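Amidohydrolase (Xanthomonas campestris pv. campestris, PDB 4DZH) probably deaminates adenosine-type compounds such as 5'-methylthioadenosine, as a zinc-binding amidohydrolase of the ATZ/TRZ family. Local coordinates at residues A[22-27]-A[395-400]; A[308-313]-A[361-366]; A[335-340]-A[345-350]; A[351-356]-A[399-404]. All coordinates share one frame; numbering follows the deposited sequence.

The four contacts surround helix 349-363, which takes part directly in contacts 2, 3 and 4. Contact 3 opens it, joining its N-terminal approach to helix 326-341. Contact 4 crosses its N-terminal half with helix 397-403, and contact 2 sets its C-terminal end against barrel strand 310-313. Contact 1 lies beside contact 4, their centres about 8 Å apart, and attaches the start of helix 397-403 to the N-terminal residues 22-27; its long loop encloses contacts 2 and 3. The centre of contact 2 lies about 16 to 20 Å from the other three. Contacts 1, 3 and 4 also touch the second subunit, so this flank of the TIM barrel serves both the fold and the dimer.

Contact 1 (A[22-27]-A[395-400]); sequences YVVPIE and HHVLSQ
Tyr22, which opens strand 22-23, and Val24, just past it, pass the first turn of helix 397-403, with the CA atoms of Tyr22 and Val397 8.1 Å apart. The extended backbone turns Tyr22 and Val24 to the helix and Val23 away from it, so two residues on one face of the strand make the contact. Val397 stands between them and divides its methyls. Its CG2 sits over a face of the Tyr22 ring in a CH-pi contact, 4.0 Å from the ring centroid and 20° off the normal; it leans toward the rim, where it comes 3.7 Å from CD1 of Tyr22. The other methyl, Val397 CG1, lies 4.1 Å from Val24 CG2. Leu398 reaches the second branch of Val24, its CD2 3.7 Å from Val24 CG1. Its CG stands anti to the carbonyl carbon (chi1 -61°), which carries the branched end toward the strand although CB does not point there. Branched valines suit the site because each offers two methyls to different neighbours. His396 is the N-cap, and its O accepts the bond from Gln400 N at 3.0 Å. Ser399 OG bonds Asp92 of the second subunit. Tyr22 and Val24 pair by backbone with Leu71, so the contact ties helix 397-403 to the short strand 22-23, which pairs in parallel with strand 69-80, the first barrel strand of this amidohydrolase fold.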
loop_
_atom_site.group_PDB
_atom_site.type_symbol
_atom_site.label_atom_id
_atom_site.label_comp_id
_atom_site.label_asym_id
_atom_site.label_seq_id
_atom_site.Cartn_x
_atom_site.Cartn_y
_atom_site.Cartn_z
ATOM N N TYR A 22 13.382 -0.827 19.892
ATOM C CA TYR A 22 12.334 -1.836 20.082
ATOM C C TYR A 22 12.811 -3.109 19.447
ATOM O O TYR A 22 13.378 -3.087 18.337
ATOM C CB TYR A 22 11.014 -1.408 19.423
ATOM C CG TYR A 22 10.543 -0.096 19.957
ATOM C CD1 TYR A 22 9.753 -0.041 21.097
ATOM C CD2 TYR A 22 10.909 1.102 19.329
ATOM C CE1 TYR A 22 9.327 1.178 21.613
ATOM C CE2 TYR A 22 10.499 2.336 19.844
ATOM C CZ TYR A 22 9.699 2.364 20.981
ATOM O OH TYR A 22 9.268 3.575 21.507
ATOM N N VAL A 23 12.656 -4.217 20.168
ATOM C CA VAL A 23 12.872 -5.526 19.550
ATOM C C VAL A 23 11.550 -6.283 19.488
ATOM O O VAL A 23 10.853 -6.405 20.492
ATOM C CB VAL A 23 13.922 -6.390 20.317
ATOM C CG1 VAL A 23 13.998 -7.802 19.744
ATOM C CG2 VAL A 23 15.293 -5.685 20.292
ATOM N N VAL A 24 11.188 -6.769 18.297
ATOM C CA VAL A 24 9.950 -7.496 18.111
ATOM C C VAL A 24 10.270 -8.953 17.797
ATOM O O VAL A 24 10.593 -9.295 16.659
ATOM C CB VAL A 24 9.123 -6.886 16.949
ATOM C CG1 VAL A 24 7.842 -7.668 16.770
ATOM C CG2 VAL A 24 8.898 -5.365 17.191
ATOM N N PRO A 25 10.225 -9.832 18.816
ATOM C CA PRO A 25 10.763 -11.185 18.629
ATOM C C PRO A 25 9.880 -12.157 17.835
ATOM O O PRO A 25 10.425 -13.166 17.381
ATOM C CB PRO A 25 10.954 -11.683 20.067
ATOM C CG PRO A 25 9.848 -10.979 20.852
ATOM C CD PRO A 25 9.719 -9.595 20.186
ATOM N N ILE A 26 8.588 -11.851 17.706
ATOM C CA ILE A 26 7.554 -12.660 17.049
ATOM C C ILE A 26 7.163 -13.834 17.967
ATOM O O ILE A 26 5.970 -14.095 18.180
ATOM C CB ILE A 26 7.981 -13.161 15.650
ATOM C CG1 ILE A 26 8.329 -11.973 14.742
ATOM C CG2 ILE A 26 6.870 -13.998 15.007
ATOM C CD1 ILE A 26 7.192 -10.997 14.497
ATOM N N GLU A 27 8.179 -14.479 18.539
ATOM C CA GLU A 27 7.988 -15.465 19.594
ATOM C C GLU A 27 8.711 -14.908 20.809
ATOM O O GLU A 27 9.931 -14.726 20.760
ATOM C CB GLU A 27 8.579 -16.820 19.162
ATOM C CG GLU A 27 7.643 -17.633 18.253
ATOM C CD GLU A 27 6.306 -17.913 18.940
ATOM O OE1 GLU A 27 6.266 -17.878 20.188
ATOM O OE2 GLU A 27 5.291 -18.173 18.263
ATOM N N HIS A 395 1.960 5.158 19.212
ATOM C CA HIS A 395 1.102 4.599 20.247
ATOM C C HIS A 395 1.329 3.088 20.439
ATOM O O HIS A 395 1.375 2.596 21.586
ATOM C CB HIS A 395 -0.368 4.842 19.945
ATOM C CG HIS A 395 -0.741 6.289 20.021
ATOM N ND1 HIS A 395 -0.814 6.959 21.223
ATOM C CD2 HIS A 395 -0.995 7.205 19.053
ATOM C CE1 HIS A 395 -1.137 8.221 20.995
ATOM N NE2 HIS A 395 -1.249 8.400 19.686
ATOM N N HIS A 396 1.422 2.359 19.325
ATOM C CA HIS A 396 1.661 0.884 19.325
ATOM C C HIS A 396 2.589 0.481 18.187
ATOM O O HIS A 396 2.342 0.780 17.007
ATOM C CB HIS A 396 0.356 0.117 19.230
ATOM C CG HIS A 396 -0.634 0.477 20.296
ATOM N ND1 HIS A 396 -0.623 -0.105 21.548
ATOM C CD2 HIS A 396 -1.663 1.362 20.302
ATOM C CE1 HIS A 396 -1.606 0.397 22.276
ATOM N NE2 HIS A 396 -2.249 1.289 21.546
ATOM N N VAL A 397 3.666 -0.196 18.534
ATOM C CA VAL A 397 4.704 -0.549 17.575
ATOM C C VAL A 397 4.200 -1.581 16.556
ATOM O O VAL A 397 4.462 -1.452 15.361
ATOM C CB VAL A 397 5.944 -1.108 18.309
ATOM C CG1 VAL A 397 6.948 -1.706 17.339
ATOM C CG2 VAL A 397 6.582 0.017 19.138
ATOM N N LEU A 398 3.482 -2.609 17.006
ATOM C CA LEU A 398 2.984 -3.620 16.043
ATOM C C LEU A 398 2.011 -2.984 15.026
ATOM O O LEU A 398 2.134 -3.213 13.821
ATOM C CB LEU A 398 2.341 -4.823 16.735
ATOM C CG LEU A 398 3.383 -5.521 17.612
ATOM C CD1 LEU A 398 2.727 -6.656 18.370
ATOM C CD2 LEU A 398 4.559 -6.030 16.781
ATOM N N SER A 399 1.071 -2.182 15.528
ATOM C CA SER A 399 0.167 -1.396 14.698
ATOM C C SER A 399 0.943 -0.582 13.688
ATOM O O SER A 399 0.573 -0.498 12.510
ATOM C CB SER A 399 -0.568 -0.363 15.575
ATOM O OG SER A 399 -1.631 -0.967 16.286
ATOM N N GLN A 400 1.985 0.083 14.159
ATOM C CA GLN A 400 2.758 0.955 13.286
ATOM C C GLN A 400 3.454 0.222 12.163
ATOM O O GLN A 400 3.527 0.705 11.032
ATOM C CB GLN A 400 3.776 1.734 14.105
ATOM C CG GLN A 400 3.770 3.195 13.678
ATOM C CD GLN A 400 2.613 3.946 14.299
ATOM O OE1 GLN A 400 1.457 3.513 14.294
ATOM N NE2 GLN A 400 2.955 5.122 14.907
#

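Contact 2 (A[308-313]-A[361-366]); sequences SVNLAI and ARALGF
Asn310 and Ala312 meet Arg362 and Ala363 where the C-terminal end of helix 349-363 packs on the inward-facing side of the start of TIM-barrel strand 310-313, consistent with the helix end tucking under the N-terminal end of the barrel. The strand hydrogen-bonds to strand 283-286 and, through Ile313, to Ala78 of the first barrel strand, which helps close the cylinder. Small residues let the backbones come near: the CA atoms of Ala312 and Ala363 are 6.7 Å apart, and Ala312 CB touches Ala363 CB at 4.1 Å. The helix ends in a Schellman motif, with Phe366 N bonded to Ala361 O at 2.8 Å. Gly365 suits its positive phi of 80°, where a CB would press on the preceding carbonyl oxygen. Beside this end, the amide of Asn310 lies next to Arg362 CB, turned 44° from the guanidinium plane. A chi1 of -174° extends the Asn310 side chain away from its own N, and ND2 hydrogen-bonds Ser283 OG and Gly359 O. The extended Arg362 passes Asn310 OD1 by its CD at 3.8 Å, and a water completes the link: it donates to Asn310 OD1 at 2.6 Å and, in the guanidinium plane, accepts from Arg362 NH1 at 3.1 Å.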
loop_
_atom_site.group_PDB
_atom_site.type_symbol
_atom_site.label_atom_id
_atom_site.label_comp_id
_atom_site.label_asym_id
_atom_site.label_seq_id
_atom_site.Cartn_x
_atom_site.Cartn_y
_atom_site.Cartn_z
ATOM N N SER A 308 -6.382 -22.578 12.301
ATOM C CA SER A 308 -5.014 -23.013 12.542
ATOM C C SER A 308 -4.300 -23.497 11.276
ATOM O O SER A 308 -3.362 -24.293 11.352
ATOM C CB SER A 308 -4.934 -24.087 13.647
ATOM O OG SER A 308 -5.243 -23.540 14.927
ATOM N N VAL A 309 -4.716 -22.993 10.115
ATOM C CA VAL A 309 -3.951 -23.274 8.915
ATOM C C VAL A 309 -2.744 -22.353 8.876
ATOM O O VAL A 309 -2.919 -21.128 8.947
ATOM C CB VAL A 309 -4.773 -23.101 7.634
ATOM C CG1 VAL A 309 -3.831 -23.300 6.405
ATOM C CG2 VAL A 309 -5.922 -24.119 7.605
ATOM N N ASN A 310 -1.541 -22.917 8.809
ATOM C CA ASN A 310 -0.353 -22.064 8.696
ATOM C C ASN A 310 -0.457 -21.096 7.507
ATOM O O ASN A 310 -0.570 -21.530 6.373
ATOM C CB ASN A 310 0.928 -22.856 8.611
ATOM C CG ASN A 310 2.130 -21.952 8.633
ATOM O OD1 ASN A 310 2.435 -21.327 9.661
ATOM N ND2 ASN A 310 2.785 -21.827 7.496
ATOM N N LEU A 311 -0.457 -19.786 7.784
ATOM C CA LEU A 311 -0.679 -18.768 6.744
ATOM C C LEU A 311 0.588 -17.940 6.534
ATOM O O LEU A 311 1.190 -17.444 7.493
ATOM C CB LEU A 311 -1.833 -17.835 7.116
ATOM C CG LEU A 311 -2.395 -16.844 6.084
ATOM C CD1 LEU A 311 -3.100 -17.568 4.947
ATOM C CD2 LEU A 311 -3.307 -15.839 6.691
ATOM N N ALA A 312 0.984 -17.819 5.264
ATOM C CA ALA A 312 2.087 -16.935 4.867
ATOM C C ALA A 312 1.609 -15.895 3.869
ATOM O O ALA A 312 0.473 -15.928 3.377
ATOM C CB ALA A 312 3.191 -17.791 4.261
ATOM N N ILE A 313 2.502 -14.937 3.550
ATOM C CA ILE A 313 2.166 -13.828 2.681
ATOM C C ILE A 313 3.231 -13.749 1.590
ATOM O O ILE A 313 4.419 -13.950 1.853
ATOM C CB ILE A 313 2.096 -12.505 3.497
ATOM C CG1 ILE A 313 0.921 -12.560 4.477
ATOM C CG2 ILE A 313 1.939 -11.267 2.557
ATOM C CD1 ILE A 313 0.855 -11.403 5.464
ATOM N N ALA A 361 8.294 -18.587 7.278
ATOM C CA ALA A 361 9.396 -19.469 7.671
ATOM C C ALA A 361 8.903 -20.909 7.684
ATOM O O ALA A 361 9.503 -21.788 7.056
ATOM C CB ALA A 361 9.923 -19.098 9.026
ATOM N N ARG A 362 7.776 -21.124 8.365
ATOM C CA ARG A 362 7.184 -22.461 8.481
ATOM C C ARG A 362 6.696 -23.024 7.149
ATOM O O ARG A 362 6.815 -24.242 6.897
ATOM C CB ARG A 362 6.037 -22.438 9.473
ATOM C CG ARG A 362 6.520 -22.301 10.903
ATOM C CD ARG A 362 5.359 -22.132 11.870
ATOM N NE ARG A 362 5.839 -22.061 13.250
ATOM C CZ ARG A 362 5.046 -21.889 14.309
ATOM N NH1 ARG A 362 3.730 -21.791 14.153
ATOM N NH2 ARG A 362 5.557 -21.855 15.533
ATOM N N ALA A 363 6.144 -22.156 6.296
ATOM C CA ALA A 363 5.663 -22.611 4.982
ATOM C C ALA A 363 6.808 -23.137 4.122
ATOM O O ALA A 363 6.623 -24.037 3.300
ATOM C CB ALA A 363 4.950 -21.457 4.264
ATOM N N LEU A 364 8.003 -22.583 4.292
ATOM C CA LEU A 364 9.130 -22.939 3.438
ATOM C C LEU A 364 9.977 -24.033 4.080
ATOM O O LEU A 364 10.940 -24.496 3.486
ATOM C CB LEU A 364 10.017 -21.709 3.153
ATOM C CG LEU A 364 9.578 -20.741 2.039
ATOM C CD1 LEU A 364 8.126 -20.296 2.201
ATOM C CD2 LEU A 364 10.497 -19.513 2.043
ATOM N N GLY A 365 9.600 -24.471 5.285
ATOM C CA GLY A 365 10.380 -25.470 6.005
ATOM C C GLY A 365 11.603 -24.921 6.729
ATOM O O GLY A 365 12.529 -25.678 7.118
ATOM N N PHE A 366 11.603 -23.607 6.940
ATOM C CA PHE A 366 12.709 -22.904 7.586
ATOM C C PHE A 366 12.329 -22.443 9.009
ATOM O O PHE A 366 13.057 -21.639 9.642
ATOM C CB PHE A 366 13.081 -21.654 6.762
ATOM C CG PHE A 366 13.624 -21.927 5.379
ATOM C CD1 PHE A 366 14.164 -23.142 5.011
ATOM C CD2 PHE A 366 13.603 -20.890 4.427
ATOM C CE1 PHE A 366 14.670 -23.332 3.726
ATOM C CE2 PHE A 366 14.121 -21.081 3.157
ATOM C CZ PHE A 366 14.645 -22.309 2.792
HETATM O O HOH W 1 1.558 -22.204 11.956
#

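Contact 3 (A[335-340]-A[345-350]); sequences ILAKAV and TALDAA
Lys338 leaves helix 326-341 with CG beside its backbone N (chi1 -66°), runs on nearly extended, and bends only at the last torsion (chi4 65°), which brings NZ to the carbonyl of Ala346. NZ donates to Ala346 O over 2.7 Å, approaching at a C=O...N angle of 164°, almost in line with the carbonyl bond. Leu347 O lies 2.9 Å from Lys338 NZ. Leu347 has positive phi, a kink that leaves the two successive carbonyls pointing roughly the same way. The ammonium group also bonds Ala334 O, one turn earlier in its own helix, and Tyr403 OH, while its ion pair with Asp93 of the second subunit is long and weak. A buried lysine is thus surrounded by oxygens, which would favour its positive charge. The long methylene chain lies alongside the loop, with CG of Lys338 3.4 Å from Ala346 O.

Alanines allow this nearness: the CA atoms of Lys338 and Ala346 stand only 5.0 Å apart, and Ala346 CB rests on Ala337 O at 3.8 Å. Ala337 CB packs against Leu347, 3.7 Å from its CB and 3.8 Å from its CD2. Asp348 then serves as N-cap of the next helix, its OD1 bonded to Thr351 OG1 and its side chain capping a backbone N in the first turn. Asp93 of the second subunit accepts from Ala349 N. Together these features make a short connection between successive helices, with a capped helix start, at the dimer interface of this TIM-barrel protein.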
loop_
_atom_site.group_PDB
_atom_site.type_symbol
_atom_site.label_atom_id
_atom_site.label_comp_id
_atom_site.label_asym_id
_atom_site.label_seq_id
_atom_site.Cartn_x
_atom_site.Cartn_y
_atom_site.Cartn_z
ATOM N N ILE A 335 -6.010 -5.521 6.067
ATOM C CA ILE A 335 -7.251 -4.736 5.955
ATOM C C ILE A 335 -8.268 -5.494 5.108
ATOM O O ILE A 335 -9.453 -5.524 5.444
ATOM C CB ILE A 335 -7.011 -3.278 5.477
ATOM C CG1 ILE A 335 -6.506 -3.266 4.014
ATOM C CG2 ILE A 335 -6.008 -2.596 6.464
ATOM C CD1 ILE A 335 -6.256 -1.863 3.501
ATOM N N LEU A 336 -7.797 -6.182 4.067
ATOM C CA LEU A 336 -8.703 -6.973 3.247
ATOM C C LEU A 336 -9.313 -8.075 4.104
ATOM O O LEU A 336 -10.470 -8.422 3.915
ATOM C CB LEU A 336 -7.930 -7.635 2.082
ATOM C CG LEU A 336 -8.881 -8.428 1.154
ATOM C CD1 LEU A 336 -9.792 -7.533 0.430
ATOM C CD2 LEU A 336 -7.983 -9.140 0.170
ATOM N N ALA A 337 -8.543 -8.634 5.030
ATOM C CA ALA A 337 -9.055 -9.786 5.778
ATOM C C ALA A 337 -10.296 -9.389 6.587
ATOM O O ALA A 337 -11.267 -10.170 6.704
ATOM C CB ALA A 337 -7.980 -10.375 6.677
ATOM N N LYS A 338 -10.291 -8.164 7.111
ATOM C CA LYS A 338 -11.394 -7.660 7.930
ATOM C C LYS A 338 -12.655 -7.485 7.078
ATOM O O LYS A 338 -13.768 -7.860 7.501
ATOM C CB LYS A 338 -10.968 -6.330 8.587
ATOM C CG LYS A 338 -9.843 -6.530 9.590
ATOM C CD LYS A 338 -9.016 -5.220 9.795
ATOM C CE LYS A 338 -7.915 -5.361 10.822
ATOM N NZ LYS A 338 -6.812 -6.334 10.472
ATOM N N ALA A 339 -12.503 -6.979 5.861
ATOM C CA ALA A 339 -13.647 -6.641 5.030
ATOM C C ALA A 339 -14.256 -7.942 4.492
ATOM O O ALA A 339 -15.504 -8.108 4.480
ATOM C CB ALA A 339 -13.230 -5.772 3.894
ATOM N N VAL A 340 -13.390 -8.852 4.064
ATOM C CA VAL A 340 -13.833 -10.161 3.555
ATOM C C VAL A 340 -14.578 -10.932 4.639
ATOM O O VAL A 340 -15.631 -11.543 4.361
ATOM C CB VAL A 340 -12.662 -10.977 2.977
ATOM C CG1 VAL A 340 -13.053 -12.506 2.801
ATOM C CG2 VAL A 340 -12.209 -10.335 1.661
ATOM N N THR A 345 -11.807 -7.476 13.715
ATOM C CA THR A 345 -10.754 -8.073 14.541
ATOM C C THR A 345 -9.924 -9.121 13.799
ATOM O O THR A 345 -8.941 -9.637 14.337
ATOM C CB THR A 345 -11.297 -8.753 15.836
ATOM O OG1 THR A 345 -11.949 -9.997 15.502
ATOM C CG2 THR A 345 -12.208 -7.805 16.631
ATOM N N ALA A 346 -10.303 -9.406 12.553
ATOM C CA ALA A 346 -9.589 -10.363 11.702
ATOM C C ALA A 346 -8.142 -9.930 11.469
ATOM O O ALA A 346 -7.895 -8.714 11.305
ATOM C CB ALA A 346 -10.290 -10.481 10.361
ATOM N N LEU A 347 -7.224 -10.895 11.452
ATOM C CA LEU A 347 -5.830 -10.674 11.076
ATOM C C LEU A 347 -5.285 -9.394 11.703
ATOM O O LEU A 347 -4.937 -8.416 11.004
ATOM C CB LEU A 347 -5.698 -10.630 9.554
ATOM C CG LEU A 347 -4.683 -11.616 8.994
ATOM C CD1 LEU A 347 -5.131 -13.049 9.289
ATOM C CD2 LEU A 347 -4.458 -11.435 7.495
ATOM N N ASP A 348 -5.219 -9.384 13.030
ATOM C CA ASP A 348 -4.728 -8.181 13.717
ATOM C C ASP A 348 -3.254 -7.945 13.414
ATOM O O ASP A 348 -2.593 -8.768 12.771
ATOM C CB ASP A 348 -5.037 -8.177 15.231
ATOM C CG ASP A 348 -4.330 -9.295 16.017
ATOM O OD1 ASP A 348 -3.315 -9.861 15.578
ATOM O OD2 ASP A 348 -4.813 -9.592 17.137
ATOM N N ALA A 349 -2.729 -6.808 13.851
ATOM C CA ALA A 349 -1.390 -6.447 13.430
ATOM C C ALA A 349 -0.354 -7.525 13.803
ATOM O O ALA A 349 0.505 -7.895 12.977
ATOM C CB ALA A 349 -1.002 -5.100 14.009
ATOM N N ALA A 350 -0.408 -7.987 15.051
ATOM C CA ALA A 350 0.524 -9.019 15.511
ATOM C C ALA A 350 0.433 -10.315 14.679
ATOM O O ALA A 350 1.473 -10.900 14.312
ATOM C CB ALA A 350 0.285 -9.329 16.978
#

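Contact 4 (A[351-356]-A[399-404]); sequences TTLRAA and SQLIYA
Ile402 of helix 397-403 drives its end between Thr352 and Leu353 of helix 349-363, in a helix-helix crossing on the outside of the TIM barrel. The two axes approach to 10.0 Å at 66°, a steep crossing that limits close packing to a few residues. The tight part centres on one methyl, Ile402 CD1. It lies 3.8 Å from Leu353 N, 4.0 Å from Leu353 CB and 3.9 Å from Thr352 CG2, so it rests against the helix backbone itself as well as side chains. Isoleucine suits the place because its CG1-CD1 branch ends in one methyl that reaches the backbone N and both side chains.

The looser part is the neighbouring leucine pair, where only the tips approach: Leu353 CD2 is 4.2 Å from Leu401 CD1. Leu353 there also packs on Ile26, while Arg354 lies on the far and partly exposed side of its helix. On the other helix, Tyr403 turns to the second subunit, with its OH bonded to Asp93 of that chain and its ring in a cation-pi contact with Lys293 of that chain.

Threonine suits position 352 because its two branches do different work. With chi1 -61° the methyl CG2 stands anti to the backbone N and faces Ile402, while OG1 reaches back one helical turn to hydrogen-bond Asp348 O, with a second, weak bond to Leu347 O.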
loop_
_atom_site.group_PDB
_atom_site.type_symbol
_atom_site.label_atom_id
_atom_site.label_comp_id
_atom_site.label_asym_id
_atom_site.label_seq_id
_atom_site.Cartn_x
_atom_site.Cartn_y
_atom_site.Cartn_z
ATOM N N THR A 351 -0.793 -10.738 14.395
ATOM C CA THR A 351 -1.075 -11.939 13.607
ATOM C C THR A 351 -0.593 -11.790 12.175
ATOM O O THR A 351 -0.026 -12.715 11.588
ATOM C CB THR A 351 -2.569 -12.243 13.643
ATOM O OG1 THR A 351 -2.953 -12.498 15.008
ATOM C CG2 THR A 351 -2.900 -13.463 12.792
ATOM N N THR A 352 -0.799 -10.605 11.611
ATOM C CA THR A 352 -0.331 -10.360 10.247
ATOM C C THR A 352 1.204 -10.379 10.204
ATOM O O THR A 352 1.810 -10.978 9.303
ATOM C CB THR A 352 -0.875 -9.012 9.686
ATOM O OG1 THR A 352 -2.315 -9.023 9.649
ATOM C CG2 THR A 352 -0.351 -8.824 8.280
ATOM N N LEU A 353 1.849 -9.687 11.145
ATOM C CA LEU A 353 3.300 -9.686 11.195
ATOM C C LEU A 353 3.841 -11.116 11.407
ATOM O O LEU A 353 4.883 -11.491 10.830
ATOM C CB LEU A 353 3.825 -8.694 12.247
ATOM C CG LEU A 353 5.352 -8.525 12.139
ATOM C CD1 LEU A 353 5.773 -7.801 10.840
ATOM C CD2 LEU A 353 5.863 -7.723 13.318
ATOM N N ARG A 354 3.110 -11.908 12.196
ATOM C CA ARG A 354 3.491 -13.311 12.398
ATOM C C ARG A 354 3.498 -14.072 11.068
ATOM O O ARG A 354 4.456 -14.777 10.769
ATOM C CB ARG A 354 2.534 -13.971 13.394
ATOM C CG ARG A 354 2.940 -15.420 13.805
ATOM C CD ARG A 354 2.114 -15.859 15.006
ATOM N NE ARG A 354 2.379 -17.244 15.482
ATOM C CZ ARG A 354 3.319 -17.526 16.385
ATOM N NH1 ARG A 354 4.097 -16.541 16.831
ATOM N NH2 ARG A 354 3.493 -18.800 16.850
ATOM N N ALA A 355 2.437 -13.914 10.278
ATOM C CA ALA A 355 2.336 -14.534 8.963
ATOM C C ALA A 355 3.503 -14.125 8.060
ATOM O O ALA A 355 4.096 -14.962 7.353
ATOM C CB ALA A 355 1.007 -14.240 8.326
ATOM N N ALA A 356 3.834 -12.826 8.077
ATOM C CA ALA A 356 4.913 -12.294 7.254
ATOM C C ALA A 356 6.320 -12.779 7.618
ATOM O O ALA A 356 7.278 -12.598 6.830
ATOM C CB ALA A 356 4.887 -10.756 7.314
ATOM N N SER A 399 1.071 -2.182 15.528
ATOM C CA SER A 399 0.167 -1.396 14.698
ATOM C C SER A 399 0.943 -0.582 13.688
ATOM O O SER A 399 0.573 -0.498 12.510
ATOM C CB SER A 399 -0.568 -0.363 15.575
ATOM O OG SER A 399 -1.631 -0.967 16.286
ATOM N N GLN A 400 1.985 0.083 14.159
ATOM C CA GLN A 400 2.758 0.955 13.286
ATOM C C GLN A 400 3.454 0.222 12.163
ATOM O O GLN A 400 3.527 0.705 11.032
ATOM C CB GLN A 400 3.776 1.734 14.105
ATOM C CG GLN A 400 3.770 3.195 13.678
ATOM C CD GLN A 400 2.613 3.946 14.299
ATOM O OE1 GLN A 400 1.457 3.513 14.294
ATOM N NE2 GLN A 400 2.955 5.122 14.907
ATOM N N LEU A 401 3.967 -0.968 12.462
ATOM C CA LEU A 401 4.688 -1.715 11.437
ATOM C C LEU A 401 3.746 -2.188 10.339
ATOM O O LEU A 401 4.130 -2.251 9.150
ATOM C CB LEU A 401 5.343 -2.943 12.075
ATOM C CG LEU A 401 6.570 -2.524 12.875
ATOM C CD1 LEU A 401 7.058 -3.753 13.706
ATOM C CD2 LEU A 401 7.686 -2.031 12.021
ATOM N N ILE A 402 2.517 -2.496 10.710
ATOM C CA ILE A 402 1.564 -3.022 9.731
ATOM C C ILE A 402 0.755 -1.935 9.017
ATOM O O ILE A 402 0.567 -2.006 7.792
ATOM C CB ILE A 402 0.635 -4.021 10.414
ATOM C CG1 ILE A 402 1.436 -5.252 10.927
ATOM C CG2 ILE A 402 -0.452 -4.506 9.453
ATOM C CD1 ILE A 402 1.998 -6.095 9.799
ATOM N N TYR A 403 0.288 -0.917 9.751
ATOM C CA TYR A 403 -0.665 0.012 9.170
ATOM C C TYR A 403 -0.094 1.366 8.818
ATOM O O TYR A 403 -0.830 2.220 8.258
ATOM C CB TYR A 403 -1.851 0.211 10.107
ATOM C CG TYR A 403 -2.631 -1.073 10.434
ATOM C CD1 TYR A 403 -3.220 -1.838 9.427
ATOM C CD2 TYR A 403 -2.750 -1.517 11.753
ATOM C CE1 TYR A 403 -3.922 -3.006 9.712
ATOM C CE2 TYR A 403 -3.447 -2.703 12.054
ATOM C CZ TYR A 403 -4.030 -3.433 11.023
ATOM O OH TYR A 403 -4.736 -4.594 11.285
ATOM N N ALA A 404 1.154 1.628 9.147
ATOM C CA ALA A 404 1.715 2.964 8.821
ATOM C C ALA A 404 3.135 2.973 8.220
ATOM O O ALA A 404 3.457 3.851 7.390
ATOM C CB ALA A 404 1.682 3.897 10.064
#